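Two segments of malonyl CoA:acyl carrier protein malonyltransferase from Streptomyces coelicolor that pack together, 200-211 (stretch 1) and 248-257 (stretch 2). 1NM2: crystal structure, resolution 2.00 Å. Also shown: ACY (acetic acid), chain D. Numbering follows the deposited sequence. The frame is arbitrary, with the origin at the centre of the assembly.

Stretch 1 (200-211) AFHTRHMAPAVD
Stretch 2 (248-257) LVGQVANPVR

The contact is built around His202, whose imidazole plugs a hollow formed by the type I beta turn Gln251 to Asn254. The CA atoms of His202 and Ala253 are the nearest pair in register, 4.0 Å apart; Val210 CA and Val249 CA are 5.9 Å apart, so the register runs in opposite senses along the two stretches. His202 itself has a left-handed backbone (phi/psi 63/37°) and chi1 of -61° (m), chi2 -68°. The edge of the ring meets two carbonyls of the turn: His202 ND1 donates to Asn254 O at 2.9 Å and, weakly, to Gln251 O at 2.7 Å, which implies a proton on ND1. The backbone adds a third bond, His202 N to Val252 O at 2.9 Å. Over one face of the His202 ring sits Val256 (chi1 172°, t), its CG2 3.4 Å from the ring centroid and only 10° off the normal, a CH-pi contact. On the acetic acid side, His202 NE2 bonds weakly to OXT of the ligand at 3.2 Å. Not every polar group is satisfied, for His202 O is buried without a partner.

Beyond His202 the chain extends through Thr203 (-144/171°), whose O receives a CA-H...O contact from Ala253 CA at 3.3 Å, then winds through a 3-10 segment, 204-206, into a helix beginning at Ala207. Met206, at the N-cap, points its CA-to-CB bond toward stretch 2; its CG lies 3.1 Å from Val252 O, while chi1 and chi2 (both m) lead the end of the side chain away.

The helix supplies the second bump. Val210 (chi1 175°, t) rests CG2 over the gap between Val252 CG2, at 3.5 Å, and Ala253 CB, at 3.9 Å, while its CG1 reaches Val249 CG1 at 4.1 Å. Ala209 CB closes on Val252 CG2 at 4.1 Å. Val252 (chi1 -57°, m) thus offers one methyl to both helix residues. Together the stretches bury 499 Å².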

# COMPACT_ATOMS: atom_id res chain seq x y z
N ALA A 200 -12.17 -8.97 4.95
CA ALA A 200 -12.65 -7.63 4.68
C ALA A 200 -11.73 -6.58 5.29
O ALA A 200 -12.08 -5.93 6.28
CB ALA A 200 -14.07 -7.47 5.23
N PHE A 201 -10.55 -6.41 4.70
CA PHE A 201 -9.60 -5.41 5.19
C PHE A 201 -10.25 -4.05 4.97
O PHE A 201 -11.12 -3.91 4.11
CB PHE A 201 -8.30 -5.49 4.39
CG PHE A 201 -7.60 -6.82 4.49
CD1 PHE A 201 -6.78 -7.25 3.45
CD2 PHE A 201 -7.75 -7.62 5.61
CE1 PHE A 201 -6.11 -8.48 3.54
CE2 PHE A 201 -7.08 -8.84 5.71
CZ PHE A 201 -6.26 -9.27 4.66
N HIS A 202 -9.84 -3.07 5.77
CA HIS A 202 -10.35 -1.72 5.68
C HIS A 202 -11.84 -1.57 5.97
O HIS A 202 -12.53 -0.74 5.36
CB HIS A 202 -9.98 -1.12 4.33
CG HIS A 202 -8.50 -1.06 4.11
ND1 HIS A 202 -7.69 -0.21 4.83
CD2 HIS A 202 -7.67 -1.82 3.35
CE1 HIS A 202 -6.42 -0.45 4.53
NE2 HIS A 202 -6.39 -1.42 3.64
N THR A 203 -12.32 -2.36 6.92
CA THR A 203 -13.71 -2.33 7.38
C THR A 203 -13.68 -2.60 8.88
O THR A 203 -12.63 -2.96 9.44
CB THR A 203 -14.58 -3.43 6.73
OG1 THR A 203 -14.23 -4.70 7.29
CG2 THR A 203 -14.38 -3.46 5.22
N ARG A 204 -14.83 -2.43 9.53
CA ARG A 204 -14.94 -2.66 10.97
C ARG A 204 -14.57 -4.09 11.34
O ARG A 204 -14.32 -4.39 12.51
CB ARG A 204 -16.37 -2.38 11.44
CG ARG A 204 -17.39 -3.40 10.92
CD ARG A 204 -18.72 -3.26 11.65
NE ARG A 204 -19.64 -4.34 11.30
CZ ARG A 204 -20.13 -4.54 10.07
NH1 ARG A 204 -19.78 -3.72 9.08
NH2 ARG A 204 -20.95 -5.55 9.84
N HIS A 205 -14.55 -4.98 10.35
CA HIS A 205 -14.19 -6.36 10.63
C HIS A 205 -12.73 -6.46 11.08
O HIS A 205 -12.31 -7.49 11.59
CB HIS A 205 -14.44 -7.24 9.40
CG HIS A 205 -15.88 -7.59 9.19
ND1 HIS A 205 -16.65 -7.04 8.19
CD2 HIS A 205 -16.70 -8.40 9.90
CE1 HIS A 205 -17.88 -7.50 8.28
NE2 HIS A 205 -17.94 -8.32 9.31
N MET A 206 -11.98 -5.37 10.90
CA MET A 206 -10.57 -5.33 11.31
C MET A 206 -10.39 -4.65 12.67
O MET A 206 -9.27 -4.39 13.10
CB MET A 206 -9.73 -4.56 10.27
CG MET A 206 -9.52 -5.30 8.95
SD MET A 206 -8.66 -6.88 9.15
CE MET A 206 -10.03 -8.00 8.93
N ALA A 207 -11.51 -4.37 13.34
CA ALA A 207 -11.47 -3.72 14.65
C ALA A 207 -10.48 -4.39 15.60
O ALA A 207 -9.72 -3.71 16.28
CB ALA A 207 -12.88 -3.70 15.28
N PRO A 208 -10.49 -5.74 15.67
CA PRO A 208 -9.55 -6.40 16.58
C PRO A 208 -8.09 -6.23 16.13
O PRO A 208 -7.18 -6.37 16.93
CB PRO A 208 -10.02 -7.86 16.57
CG PRO A 208 -10.63 -8.01 15.22
CD PRO A 208 -11.38 -6.72 15.02
N ALA A 209 -7.89 -5.94 14.84
CA ALA A 209 -6.54 -5.74 14.32
C ALA A 209 -6.02 -4.37 14.79
O ALA A 209 -4.82 -4.19 14.99
CB ALA A 209 -6.55 -5.80 12.78
N VAL A 210 -6.93 -3.42 14.98
CA VAL A 210 -6.55 -2.09 15.46
C VAL A 210 -5.99 -2.23 16.87
O VAL A 210 -4.94 -1.66 17.20
CB VAL A 210 -7.76 -1.13 15.51
CG1 VAL A 210 -7.35 0.21 16.13
CG2 VAL A 210 -8.31 -0.91 14.10
N ASP A 211 -6.68 -2.99 17.71
CA ASP A 211 -6.24 -3.19 19.09
C ASP A 211 -4.83 -3.78 19.12
O ASP A 211 -3.96 -3.28 19.82
CB ASP A 211 -7.20 -4.12 19.84
CG ASP A 211 -8.63 -3.61 19.84
OD1 ASP A 211 -8.84 -2.37 19.91
OD2 ASP A 211 -9.55 -4.45 19.80
N LEU A 248 -2.08 5.34 10.66
CA LEU A 248 -1.65 4.04 10.16
C LEU A 248 -2.36 2.92 10.92
O LEU A 248 -2.86 1.96 10.32
CB LEU A 248 -0.13 3.86 10.35
CG LEU A 248 0.86 4.64 9.50
CD1 LEU A 248 2.27 4.43 10.04
CD2 LEU A 248 0.78 4.19 8.04
N VAL A 249 -2.40 3.04 12.24
CA VAL A 249 -3.03 2.02 13.08
C VAL A 249 -4.53 1.91 12.80
O VAL A 249 -5.07 0.80 12.73
CB VAL A 249 -2.82 2.34 14.58
CG1 VAL A 249 -3.50 1.28 15.44
CG2 VAL A 249 -1.33 2.40 14.89
N GLY A 250 -5.19 3.05 12.64
CA GLY A 250 -6.62 3.05 12.38
C GLY A 250 -7.00 2.65 10.97
O GLY A 250 -8.07 2.07 10.76
N GLN A 251 -6.13 2.93 9.99
CA GLN A 251 -6.40 2.61 8.59
C GLN A 251 -6.69 1.15 8.28
O GLN A 251 -7.30 0.86 7.25
CB GLN A 251 -5.25 3.08 7.68
CG GLN A 251 -5.39 4.51 7.15
CD GLN A 251 -6.73 4.76 6.48
OE1 GLN A 251 -7.04 4.19 5.43
NE2 GLN A 251 -7.53 5.61 7.09
N VAL A 252 -6.26 0.23 9.13
CA VAL A 252 -6.53 -1.18 8.84
C VAL A 252 -8.04 -1.42 8.84
O VAL A 252 -8.52 -2.40 8.26
CB VAL A 252 -5.86 -2.13 9.87
CG1 VAL A 252 -4.36 -1.88 9.92
CG2 VAL A 252 -6.49 -1.95 11.24
N ALA A 253 -8.79 -0.53 9.48
CA ALA A 253 -10.24 -0.66 9.55
C ALA A 253 -11.02 0.47 8.88
O ALA A 253 -12.25 0.55 9.00
CB ALA A 253 -10.68 -0.79 11.01
N ASN A 254 -10.31 1.34 8.17
CA ASN A 254 -10.94 2.46 7.48
C ASN A 254 -10.69 2.35 5.97
O ASN A 254 -9.66 1.84 5.54
CB ASN A 254 -10.35 3.79 7.97
CG ASN A 254 -10.98 4.29 9.26
OD1 ASN A 254 -10.42 5.16 9.93
ND2 ASN A 254 -12.15 3.76 9.61
N PRO A 255 -11.64 2.84 5.15
CA PRO A 255 -11.50 2.79 3.69
C PRO A 255 -10.22 3.48 3.19
O PRO A 255 -9.75 4.44 3.80
CB PRO A 255 -12.75 3.52 3.20
CG PRO A 255 -13.77 3.21 4.27
CD PRO A 255 -12.95 3.39 5.54
N VAL A 256 -9.67 2.99 2.08
CA VAL A 256 -8.48 3.58 1.49
C VAL A 256 -8.93 4.59 0.43
O VAL A 256 -9.43 4.21 -0.62
CB VAL A 256 -7.59 2.51 0.80
CG1 VAL A 256 -6.46 3.19 0.04
CG2 VAL A 256 -7.01 1.54 1.84
N ARG A 257 -8.76 5.87 0.72
CA ARG A 257 -9.16 6.90 -0.23
C ARG A 257 -7.98 7.32 -1.09
O ARG A 257 -7.49 8.45 -0.98
CB ARG A 257 -9.74 8.11 0.50
CG ARG A 257 -11.07 7.82 1.19
CD ARG A 257 -12.08 7.24 0.20
NE ARG A 257 -12.40 8.19 -0.86
CZ ARG A 257 -13.16 9.27 -0.70
NH1 ARG A 257 -13.40 10.08 -1.73
NH2 ARG A 257 -13.70 9.53 0.48
C ACY D . -4.21 -4.30 3.05
O ACY D . -3.61 -5.43 2.84
OXT ACY D . -4.04 -3.50 4.03
CH3 ACY D . -5.22 -3.93 1.97